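Local coordinates for protein Non-sulfated chondroitin lyase E66 (Autographa californica nucleopolyhedrovirus, PDB 3VSN) that cleaves non-sulfated chondroitin as a lyase of the baculovirus occlusion-derived virus envelope and plays an essential role in oral infectivity, at residues A[120-125]-A[169-174]; A[519-524]-A[536-541]; A[582-587]-A[595-600]. One frame throughout, in Å; residues are numbered along the deposited sequence.

Overall arrangement
The three contacts follow one another along the chain and sample both halves of a lyase built from an alpha/alpha toroid and beta-sandwich sheets. Contact 1 lies in the N-terminal helical part, where the loop after helix 103-119 packs on helix 161-175. Contacts 2 and 3, in the beta-rich part across the chain's centre, lie about 67 Å and 64 Å from it and 28 Å from each other, centre to centre. In contact 2 the loop before strand 525-530 packs on strand 533-540 of a four-stranded sheet; contact 3 lies within the hairpin of strands 584-589 and 592-597 in a separate seven-stranded sheet. All lie away from the catalytic residues and belong to the framework, not the active site.

Contact 1 of 3, residues A[120-125]-A[169-174]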
loop_
_atom_site.group_PDB
_atom_site.type_symbol
_atom_site.label_atom_id
_atom_site.label_comp_id
_atom_site.label_asym_id
_atom_site.label_seq_id
_atom_site.Cartn_x
_atom_site.Cartn_y
_atom_site.Cartn_z
ATOM N N LEU A 120 -31.907 -22.381 1.116
ATOM C CA LEU A 120 -32.071 -21.282 2.069
ATOM C C LEU A 120 -33.328 -21.434 2.931
ATOM O O LEU A 120 -34.423 -21.632 2.398
ATOM C CB LEU A 120 -32.082 -19.924 1.349
ATOM C CG LEU A 120 -30.788 -19.420 0.698
ATOM C CD1 LEU A 120 -31.063 -18.160 -0.111
ATOM C CD2 LEU A 120 -29.702 -19.160 1.733
ATOM N N PRO A 121 -33.168 -21.356 4.268
ATOM C CA PRO A 121 -34.300 -21.368 5.194
ATOM C C PRO A 121 -35.248 -20.190 4.993
ATOM O O PRO A 121 -34.809 -19.067 4.718
ATOM C CB PRO A 121 -33.633 -21.267 6.567
ATOM C CG PRO A 121 -32.287 -21.868 6.370
ATOM C CD PRO A 121 -31.881 -21.470 4.980
ATOM N N ASP A 122 -36.541 -20.470 5.128
ATOM C CA ASP A 122 -37.590 -19.469 5.052
ATOM C C ASP A 122 -38.567 -19.780 6.189
ATOM O O ASP A 122 -39.213 -20.828 6.171
ATOM C CB ASP A 122 -38.286 -19.546 3.687
ATOM C CG ASP A 122 -39.217 -18.371 3.418
ATOM O OD1 ASP A 122 -39.677 -18.252 2.266
ATOM O OD2 ASP A 122 -39.495 -17.564 4.329
ATOM N N PRO A 123 -38.669 -18.883 7.192
ATOM C CA PRO A 123 -38.021 -17.569 7.305
ATOM C C PRO A 123 -36.510 -17.664 7.571
ATOM O O PRO A 123 -36.036 -18.708 8.028
ATOM C CB PRO A 123 -38.738 -16.936 8.502
ATOM C CG PRO A 123 -39.118 -18.095 9.356
ATOM C CD PRO A 123 -39.441 -19.217 8.407
ATOM N N PRO A 124 -35.754 -16.582 7.281
ATOM C CA PRO A 124 -34.312 -16.596 7.539
ATOM C C PRO A 124 -34.013 -16.745 9.035
ATOM O O PRO A 124 -34.856 -16.387 9.861
ATOM C CB PRO A 124 -33.850 -15.223 7.036
ATOM C CG PRO A 124 -35.068 -14.364 7.099
ATOM C CD PRO A 124 -36.197 -15.283 6.732
ATOM N N PRO A 125 -32.829 -17.280 9.386
ATOM C CA PRO A 125 -32.489 -17.422 10.803
ATOM C C PRO A 125 -32.314 -16.070 11.495
ATOM O O PRO A 125 -31.982 -15.076 10.843
ATOM C CB PRO A 125 -31.160 -18.183 10.776
ATOM C CG PRO A 125 -30.582 -17.906 9.430
ATOM C CD PRO A 125 -31.751 -17.765 8.502
ATOM N N ARG A 169 -35.597 -10.451 -5.799
ATOM C CA ARG A 169 -36.578 -9.665 -5.041
ATOM C C ARG A 169 -37.046 -10.406 -3.792
ATOM O O ARG A 169 -37.095 -9.828 -2.705
ATOM C CB ARG A 169 -37.781 -9.284 -5.915
ATOM C CG ARG A 169 -37.514 -8.147 -6.890
ATOM C CD ARG A 169 -38.792 -7.683 -7.577
ATOM N NE ARG A 169 -39.266 -8.667 -8.547
ATOM C CZ ARG A 169 -39.028 -8.617 -9.857
ATOM N NH1 ARG A 169 -39.499 -9.572 -10.638
ATOM N NH2 ARG A 169 -38.328 -7.618 -10.390
ATOM N N TYR A 170 -37.372 -11.689 -3.938
ATOM C CA TYR A 170 -37.858 -12.453 -2.798
ATOM C C TYR A 170 -36.779 -12.775 -1.765
ATOM O O TYR A 170 -36.943 -12.477 -0.586
ATOM C CB TYR A 170 -38.573 -13.741 -3.217
ATOM C CG TYR A 170 -39.175 -14.441 -2.017
ATOM C CD1 TYR A 170 -38.489 -15.464 -1.361
ATOM C CD2 TYR A 170 -40.412 -14.043 -1.511
ATOM C CE1 TYR A 170 -39.031 -16.089 -0.248
ATOM C CE2 TYR A 170 -40.960 -14.660 -0.399
ATOM C CZ TYR A 170 -40.270 -15.677 0.226
ATOM O OH TYR A 170 -40.818 -16.285 1.329
ATOM N N TRP A 171 -35.691 -13.399 -2.205
ATOM C CA TRP A 171 -34.692 -13.914 -1.270
ATOM C C TRP A 171 -33.849 -12.853 -0.617
ATOM O O TRP A 171 -33.469 -12.995 0.550
ATOM C CB TRP A 171 -33.854 -15.017 -1.907
ATOM C CG TRP A 171 -34.666 -16.277 -2.068
ATOM C CD1 TRP A 171 -35.236 -16.784 -3.234
ATOM C CD2 TRP A 171 -35.078 -17.206 -1.006
ATOM N NE1 TRP A 171 -35.932 -17.939 -2.978
ATOM C CE2 TRP A 171 -35.878 -18.249 -1.661
ATOM C CE3 TRP A 171 -34.865 -17.279 0.371
ATOM C CZ2 TRP A 171 -36.429 -19.308 -0.950
ATOM C CZ3 TRP A 171 -35.425 -18.353 1.076
ATOM C CH2 TRP A 171 -36.187 -19.343 0.430
ATOM N N LEU A 172 -33.570 -11.774 -1.342
ATOM C CA LEU A 172 -32.859 -10.649 -0.739
ATOM C C LEU A 172 -33.805 -9.850 0.148
ATOM O O LEU A 172 -33.376 -9.262 1.135
ATOM C CB LEU A 172 -32.169 -9.769 -1.789
ATOM C CG LEU A 172 -31.052 -10.430 -2.615
ATOM C CD1 LEU A 172 -30.201 -9.370 -3.300
ATOM C CD2 LEU A 172 -30.166 -11.339 -1.768
ATOM N N GLY A 173 -35.094 -9.854 -0.194
ATOM C CA GLY A 173 -36.125 -9.285 0.676
ATOM C C GLY A 173 -36.082 -9.908 2.060
ATOM O O GLY A 173 -36.290 -9.226 3.063
ATOM N N LEU A 174 -35.787 -11.205 2.107
ATOM C CA LEU A 174 -35.650 -11.924 3.367
ATOM C C LEU A 174 -34.271 -11.756 4.009
ATOM O O LEU A 174 -34.178 -11.438 5.194
ATOM C CB LEU A 174 -35.955 -13.414 3.183
ATOM C CG LEU A 174 -37.398 -13.859 2.919
ATOM C CD1 LEU A 174 -37.430 -15.370 2.767
ATOM C CD2 LEU A 174 -38.352 -13.419 4.022
#
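Trp171 presents the six-membered end of its indole to the loop at Leu120-Asp122. The CB of Leu120 lies 3.7 Å from CZ3 of Trp171, the two side chains running antiparallel alongside each other, and Leu120 O comes within 3.5 Å of Trp171 CH2. Pro121 O meets the indole at its edge, in plane, while CB of Asp122 touches CH2. Beyond the indole, Asp122 extends with CG anti to the backbone N (chi1 -169°), which carries the carboxylate out to Tyr170. Tyr170 OH donates to Asp122 OD1 at 2.5 Å, so short that the exact value is doubtful; the carboxylate and ring planes are turned 55° apart. The other oxygen, Asp122 OD2, rests 3.4 Å from CD1 of Leu174. Farther along, past the cis peptide bond before Pro123, Pro124 lies across Leu174, with Pro124 CD 3.9 Å from Leu174 CD2. Tyr170 CD1 lies over one face of the indole, offset toward the rim of the ring. In the next shell, Tyr175 OH is hydrogen-bonded to Pro121 O, and Phe148 and Met144 of helix 138-154 pack on Trp171 and Leu120, respectively. The contact thus combines apolar side-chain packing and carbonyl-to-indole contacts with one direct hydrogen bond, which sits between two exposed residues, where solvent probably competes for the carboxylate.

Contact 2 of 3, residues A[519-524]-A[536-541]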
loop_
_atom_site.group_PDB
_atom_site.type_symbol
_atom_site.label_atom_id
_atom_site.label_comp_id
_atom_site.label_asym_id
_atom_site.label_seq_id
_atom_site.Cartn_x
_atom_site.Cartn_y
_atom_site.Cartn_z
ATOM N N ILE A 519 33.128 10.381 6.428
ATOM C CA ILE A 519 32.076 9.519 6.975
ATOM C C ILE A 519 32.500 8.071 6.734
ATOM O O ILE A 519 32.934 7.725 5.636
ATOM C CB ILE A 519 30.705 9.788 6.311
ATOM C CG1 ILE A 519 30.219 11.200 6.664
ATOM C CG2 ILE A 519 29.677 8.731 6.717
ATOM C CD1 ILE A 519 28.883 11.570 6.062
ATOM N N ASN A 520 32.389 7.231 7.757
ATOM C CA ASN A 520 32.726 5.821 7.591
ATOM C C ASN A 520 31.673 5.071 6.777
ATOM O O ASN A 520 30.513 4.977 7.178
ATOM C CB ASN A 520 32.943 5.129 8.937
ATOM C CG ASN A 520 33.538 3.748 8.779
ATOM O OD1 ASN A 520 32.839 2.743 8.889
ATOM N ND2 ASN A 520 34.830 3.688 8.463
ATOM N N VAL A 521 32.085 4.560 5.622
ATOM C CA VAL A 521 31.204 3.769 4.769
ATOM C C VAL A 521 31.889 2.434 4.510
ATOM O O VAL A 521 32.879 2.377 3.773
ATOM C CB VAL A 521 30.893 4.479 3.429
ATOM C CG1 VAL A 521 29.949 3.636 2.573
ATOM C CG2 VAL A 521 30.291 5.855 3.671
ATOM N N PRO A 522 31.377 1.354 5.126
ATOM C CA PRO A 522 32.000 0.040 4.979
ATOM C C PRO A 522 31.930 -0.463 3.546
ATOM O O PRO A 522 31.081 -0.014 2.772
ATOM C CB PRO A 522 31.145 -0.857 5.883
ATOM C CG PRO A 522 30.519 0.082 6.864
ATOM C CD PRO A 522 30.233 1.310 6.054
ATOM N N SER A 523 32.814 -1.393 3.201
ATOM C CA SER A 523 32.763 -2.019 1.890
ATOM C C SER A 523 31.566 -2.969 1.801
ATOM O O SER A 523 30.966 -3.334 2.820
ATOM C CB SER A 523 34.073 -2.752 1.589
ATOM O OG SER A 523 34.129 -3.995 2.259
ATOM N N LEU A 524 31.213 -3.346 0.576
ATOM C CA LEU A 524 30.157 -4.322 0.338
ATOM C C LEU A 524 30.710 -5.729 0.490
ATOM O O LEU A 524 31.746 -6.061 -0.090
ATOM C CB LEU A 524 29.570 -4.148 -1.065
ATOM C CG LEU A 524 29.028 -2.774 -1.471
ATOM C CD1 LEU A 524 28.608 -2.787 -2.936
ATOM C CD2 LEU A 524 27.867 -2.352 -0.581
ATOM N N VAL A 536 23.981 -8.746 0.038
ATOM C CA VAL A 536 25.121 -7.837 -0.020
ATOM C C VAL A 536 24.864 -6.854 1.118
ATOM O O VAL A 536 23.771 -6.288 1.218
ATOM C CB VAL A 536 25.206 -7.084 -1.360
ATOM C CG1 VAL A 536 26.357 -6.083 -1.343
ATOM C CG2 VAL A 536 25.366 -8.061 -2.517
ATOM N N GLU A 537 25.853 -6.665 1.985
ATOM C CA GLU A 537 25.649 -5.845 3.181
ATOM C C GLU A 537 26.864 -4.986 3.512
ATOM O O GLU A 537 27.967 -5.240 3.027
ATOM C CB GLU A 537 25.264 -6.727 4.382
ATOM C CG GLU A 537 26.352 -7.710 4.814
ATOM C CD GLU A 537 25.905 -8.701 5.882
ATOM O OE1 GLU A 537 24.688 -8.825 6.141
ATOM O OE2 GLU A 537 26.785 -9.370 6.470
ATOM N N GLN A 538 26.639 -3.959 4.326
ATOM C CA GLN A 538 27.720 -3.171 4.901
ATOM C C GLN A 538 27.747 -3.433 6.401
ATOM O O GLN A 538 26.818 -3.059 7.130
ATOM C CB GLN A 538 27.544 -1.678 4.590
ATOM C CG GLN A 538 27.863 -1.320 3.140
ATOM C CD GLN A 538 27.762 0.171 2.841
ATOM O OE1 GLN A 538 27.572 0.988 3.738
ATOM N NE2 GLN A 538 27.892 0.527 1.569
ATOM N N ILE A 539 28.806 -4.104 6.848
ATOM C CA ILE A 539 28.949 -4.481 8.250
ATOM C C ILE A 539 29.379 -3.269 9.079
ATOM O O ILE A 539 30.296 -2.537 8.704
ATOM C CB ILE A 539 29.933 -5.664 8.430
ATOM C CG1 ILE A 539 29.414 -6.909 7.688
ATOM C CG2 ILE A 539 30.133 -5.981 9.910
ATOM C CD1 ILE A 539 30.449 -7.994 7.452
ATOM N N ILE A 540 28.691 -3.060 10.198
ATOM C CA ILE A 540 28.973 -1.941 11.096
ATOM C C ILE A 540 29.357 -2.469 12.481
ATOM O O ILE A 540 28.710 -3.377 13.009
ATOM C CB ILE A 540 27.777 -0.957 11.175
ATOM C CG1 ILE A 540 26.465 -1.710 11.474
ATOM C CG2 ILE A 540 27.660 -0.169 9.873
ATOM C CD1 ILE A 540 25.270 -0.822 11.776
ATOM N N SER A 541 30.413 -1.909 13.067
ATOM C CA SER A 541 30.939 -2.436 14.332
ATOM C C SER A 541 29.960 -2.248 15.492
ATOM O O SER A 541 29.300 -1.213 15.590
ATOM C CB SER A 541 32.288 -1.801 14.671
ATOM O OG SER A 541 32.130 -0.444 15.048
HETATM O O HOH W 1 30.759 -5.072 4.890
#
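Pro522 and Gln538 are set roughly perpendicular and carry much of the apolar contact, with Pro522 CB 3.9 Å from Gln538 CB. The proline ring also leans over the strand backbone, its CG 3.2 Å from Ile539 O, and brushes CG2 of Ile540. At the far end Leu524 CB meets Val536 CG1 at 3.8 Å, while CD2 of Leu524 approaches the amide end of Gln538. The Gln538 chain is extended beyond CG, which lays its amide alongside the loop: Val521 CG1 and Pro522 CD both approach OE1 from the loop side, and Pro522 O is 3.3 Å from Gln538 CD. Polar contact between the two segments runs through water and a weaker C-H interaction. Water 1 donates to Ser523 O at 2.7 Å and accepts from Ile539 N at 2.9 Å, spanning the gap between the two backbones. Leu524 CA makes a C-H...O contact with Glu537 O, 3.6 Å long. Two side-chain polar ends have partners outside the segments: Gln538 NE2 is hydrogen-bonded to Cys553 O of strand 550-558, and the carboxylate of Glu537 forms salt bridges with Arg527 and Arg473. The loop therefore approaches strand 533-540 just ahead of its regular pairing with strand 525-530, without a direct hydrogen bond. A single water satisfies a carbonyl and an amide there, and Cys553 O in the adjoining sheet takes up the N-H side of the buried glutamine amide.

Contact 3 of 3, residues A[582-587]-A[595-600]; sequences NGVKAL and VKENNK
Glu597 reaches alongside Val584 because its CG stands anti to the backbone N (chi1 177°) and the chain runs straight on from there; Val584 puts CG2 beside its own backbone N, and that methyl lies 3.9 Å from Glu597 CD, the two side chains crossing at a slant. On the same face Val595 packs against Ala586, its CG2 4.2 Å from Ala586 CB. Lys596 also starts with CG anti to N, but a bend at chi4 (-77°) turns its ammonium back over the opposite face, where NZ donates to water 2. That water in turn donates to Gly583 O, at 2.9 Å. A second water, water 3, links Gly583 O to Asn598 N, so this carbonyl beside the strand receives two water bonds. Between the Val584-Glu597 and Ala586-Val595 pairs, Lys585 and Lys596 form an antiparallel hydrogen-bonded pair: Lys585 N to Lys596 O is 3.0 Å and Lys596 N to Lys585 O is 2.8 Å, both almost straight. Asn582 OD1 accepts from Val584 N, an Asx turn that leads into the strand; at the same end of the ladder, a type II' turn from Glu597 to Lys600 leads on into strand 600-605, with Asn598 and Asn599 at its corners. Lys585 NZ and Lys596 NZ, 5.1 Å apart, share one anion, since both form salt bridges with Glu626. The Glu597 carboxylate is held by Thr424 and Thr422. The hairpin of strands 584-589 and 592-597 lies inside a seven-stranded antiparallel sheet: strand 575-579 pairs beside Ala586, strand 600-605 pairs beside Val595, and helix 614-623 covers Leu587.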
loop_
_atom_site.group_PDB
_atom_site.type_symbol
_atom_site.label_atom_id
_atom_site.label_comp_id
_atom_site.label_asym_id
_atom_site.label_seq_id
_atom_site.Cartn_x
_atom_site.Cartn_y
_atom_site.Cartn_z
ATOM N N ASN A 582 22.755 15.045 -12.678
ATOM C CA ASN A 582 21.787 15.110 -13.777
ATOM C C ASN A 582 20.878 16.339 -13.682
ATOM O O ASN A 582 19.881 16.433 -14.400
ATOM C CB ASN A 582 20.928 13.832 -13.799
ATOM C CG ASN A 582 19.973 13.748 -12.615
ATOM O OD1 ASN A 582 20.107 14.495 -11.642
ATOM N ND2 ASN A 582 19.001 12.839 -12.692
ATOM N N GLY A 583 21.215 17.265 -12.786
ATOM C CA GLY A 583 20.376 18.443 -12.542
ATOM C C GLY A 583 19.680 18.439 -11.185
ATOM O O GLY A 583 19.128 19.456 -10.762
ATOM N N VAL A 584 19.700 17.296 -10.503
ATOM C CA VAL A 584 19.098 17.170 -9.172
ATOM C C VAL A 584 20.176 17.316 -8.103
ATOM O O VAL A 584 21.195 16.615 -8.142
ATOM C CB VAL A 584 18.389 15.803 -8.987
ATOM C CG1 VAL A 584 17.920 15.620 -7.547
ATOM C CG2 VAL A 584 17.218 15.658 -9.957
ATOM N N LYS A 585 19.953 18.241 -7.171
ATOM C CA LYS A 585 20.795 18.391 -5.987
ATOM C C LYS A 585 19.914 18.249 -4.754
ATOM O O LYS A 585 18.758 18.679 -4.757
ATOM C CB LYS A 585 21.480 19.764 -5.960
ATOM C CG LYS A 585 22.605 19.966 -6.973
ATOM C CD LYS A 585 23.232 21.347 -6.802
ATOM C CE LYS A 585 24.383 21.595 -7.775
ATOM N NZ LYS A 585 25.125 22.845 -7.419
ATOM N N ALA A 586 20.451 17.641 -3.705
ATOM C CA ALA A 586 19.716 17.527 -2.454
ATOM C C ALA A 586 20.610 17.877 -1.281
ATOM O O ALA A 586 21.832 17.721 -1.352
ATOM C CB ALA A 586 19.132 16.128 -2.291
ATOM N N LEU A 587 19.997 18.355 -0.204
ATOM C CA LEU A 587 20.726 18.641 1.014
ATOM C C LEU A 587 19.984 18.073 2.201
ATOM O O LEU A 587 18.794 18.333 2.384
ATOM C CB LEU A 587 20.925 20.148 1.203
ATOM C CG LEU A 587 21.792 20.521 2.411
ATOM C CD1 LEU A 587 23.253 20.154 2.168
ATOM C CD2 LEU A 587 21.661 22.001 2.721
ATOM N N VAL A 595 15.526 19.818 -1.754
ATOM C CA VAL A 595 15.800 19.299 -3.092
ATOM C C VAL A 595 15.689 20.440 -4.093
ATOM O O VAL A 595 14.752 21.236 -4.027
ATOM C CB VAL A 595 14.837 18.155 -3.485
ATOM C CG1 VAL A 595 15.098 17.690 -4.916
ATOM C CG2 VAL A 595 14.988 16.982 -2.528
ATOM N N LYS A 596 16.656 20.517 -5.005
ATOM C CA LYS A 596 16.660 21.523 -6.067
ATOM C C LYS A 596 16.713 20.837 -7.420
ATOM O O LYS A 596 17.569 19.983 -7.661
ATOM C CB LYS A 596 17.852 22.480 -5.909
ATOM C CG LYS A 596 18.065 23.424 -7.083
ATOM C CD LYS A 596 19.169 24.434 -6.812
ATOM C CE LYS A 596 19.580 25.153 -8.088
ATOM N NZ LYS A 596 20.456 24.312 -8.954
ATOM N N GLU A 597 15.790 21.214 -8.298
ATOM C CA GLU A 597 15.739 20.669 -9.643
ATOM C C GLU A 597 15.172 21.710 -10.590
ATOM O O GLU A 597 14.093 22.266 -10.354
ATOM C CB GLU A 597 14.908 19.376 -9.685
ATOM C CG GLU A 597 14.762 18.791 -11.081
ATOM C CD GLU A 597 13.947 17.510 -11.124
ATOM O OE1 GLU A 597 13.145 17.246 -10.200
ATOM O OE2 GLU A 597 14.115 16.763 -12.112
ATOM N N ASN A 598 15.914 21.955 -11.669
ATOM C CA ASN A 598 15.596 23.011 -12.625
ATOM C C ASN A 598 15.528 24.360 -11.904
ATOM O O ASN A 598 16.501 24.749 -11.258
ATOM C CB ASN A 598 14.322 22.670 -13.413
ATOM C CG ASN A 598 14.449 21.361 -14.178
ATOM O OD1 ASN A 598 15.515 21.046 -14.717
ATOM N ND2 ASN A 598 13.368 20.591 -14.226
ATOM N N ASN A 599 14.391 25.044 -11.981
ATOM C CA ASN A 599 14.216 26.334 -11.313
ATOM C C ASN A 599 13.325 26.237 -10.067
ATOM O O ASN A 599 12.698 27.220 -9.664
ATOM C CB ASN A 599 13.647 27.366 -12.300
ATOM C CG ASN A 599 12.192 27.095 -12.661
ATOM O OD1 ASN A 599 11.732 25.946 -12.653
ATOM N ND2 ASN A 599 11.453 28.157 -12.971
ATOM N N LYS A 600 13.263 25.050 -9.472
ATOM C CA LYS A 600 12.383 24.805 -8.333
ATOM C C LYS A 600 13.176 24.257 -7.155
ATOM O O LYS A 600 14.052 23.416 -7.336
ATOM C CB LYS A 600 11.279 23.826 -8.735
ATOM C CG LYS A 600 10.225 23.569 -7.672
ATOM C CD LYS A 600 9.260 22.487 -8.134
ATOM C CE LYS A 600 8.132 22.276 -7.136
ATOM N NZ LYS A 600 8.635 21.679 -5.865
HETATM O O HOH W 2 20.114 21.415 -8.913
HETATM O O HOH W 3 18.520 21.413 -12.377
#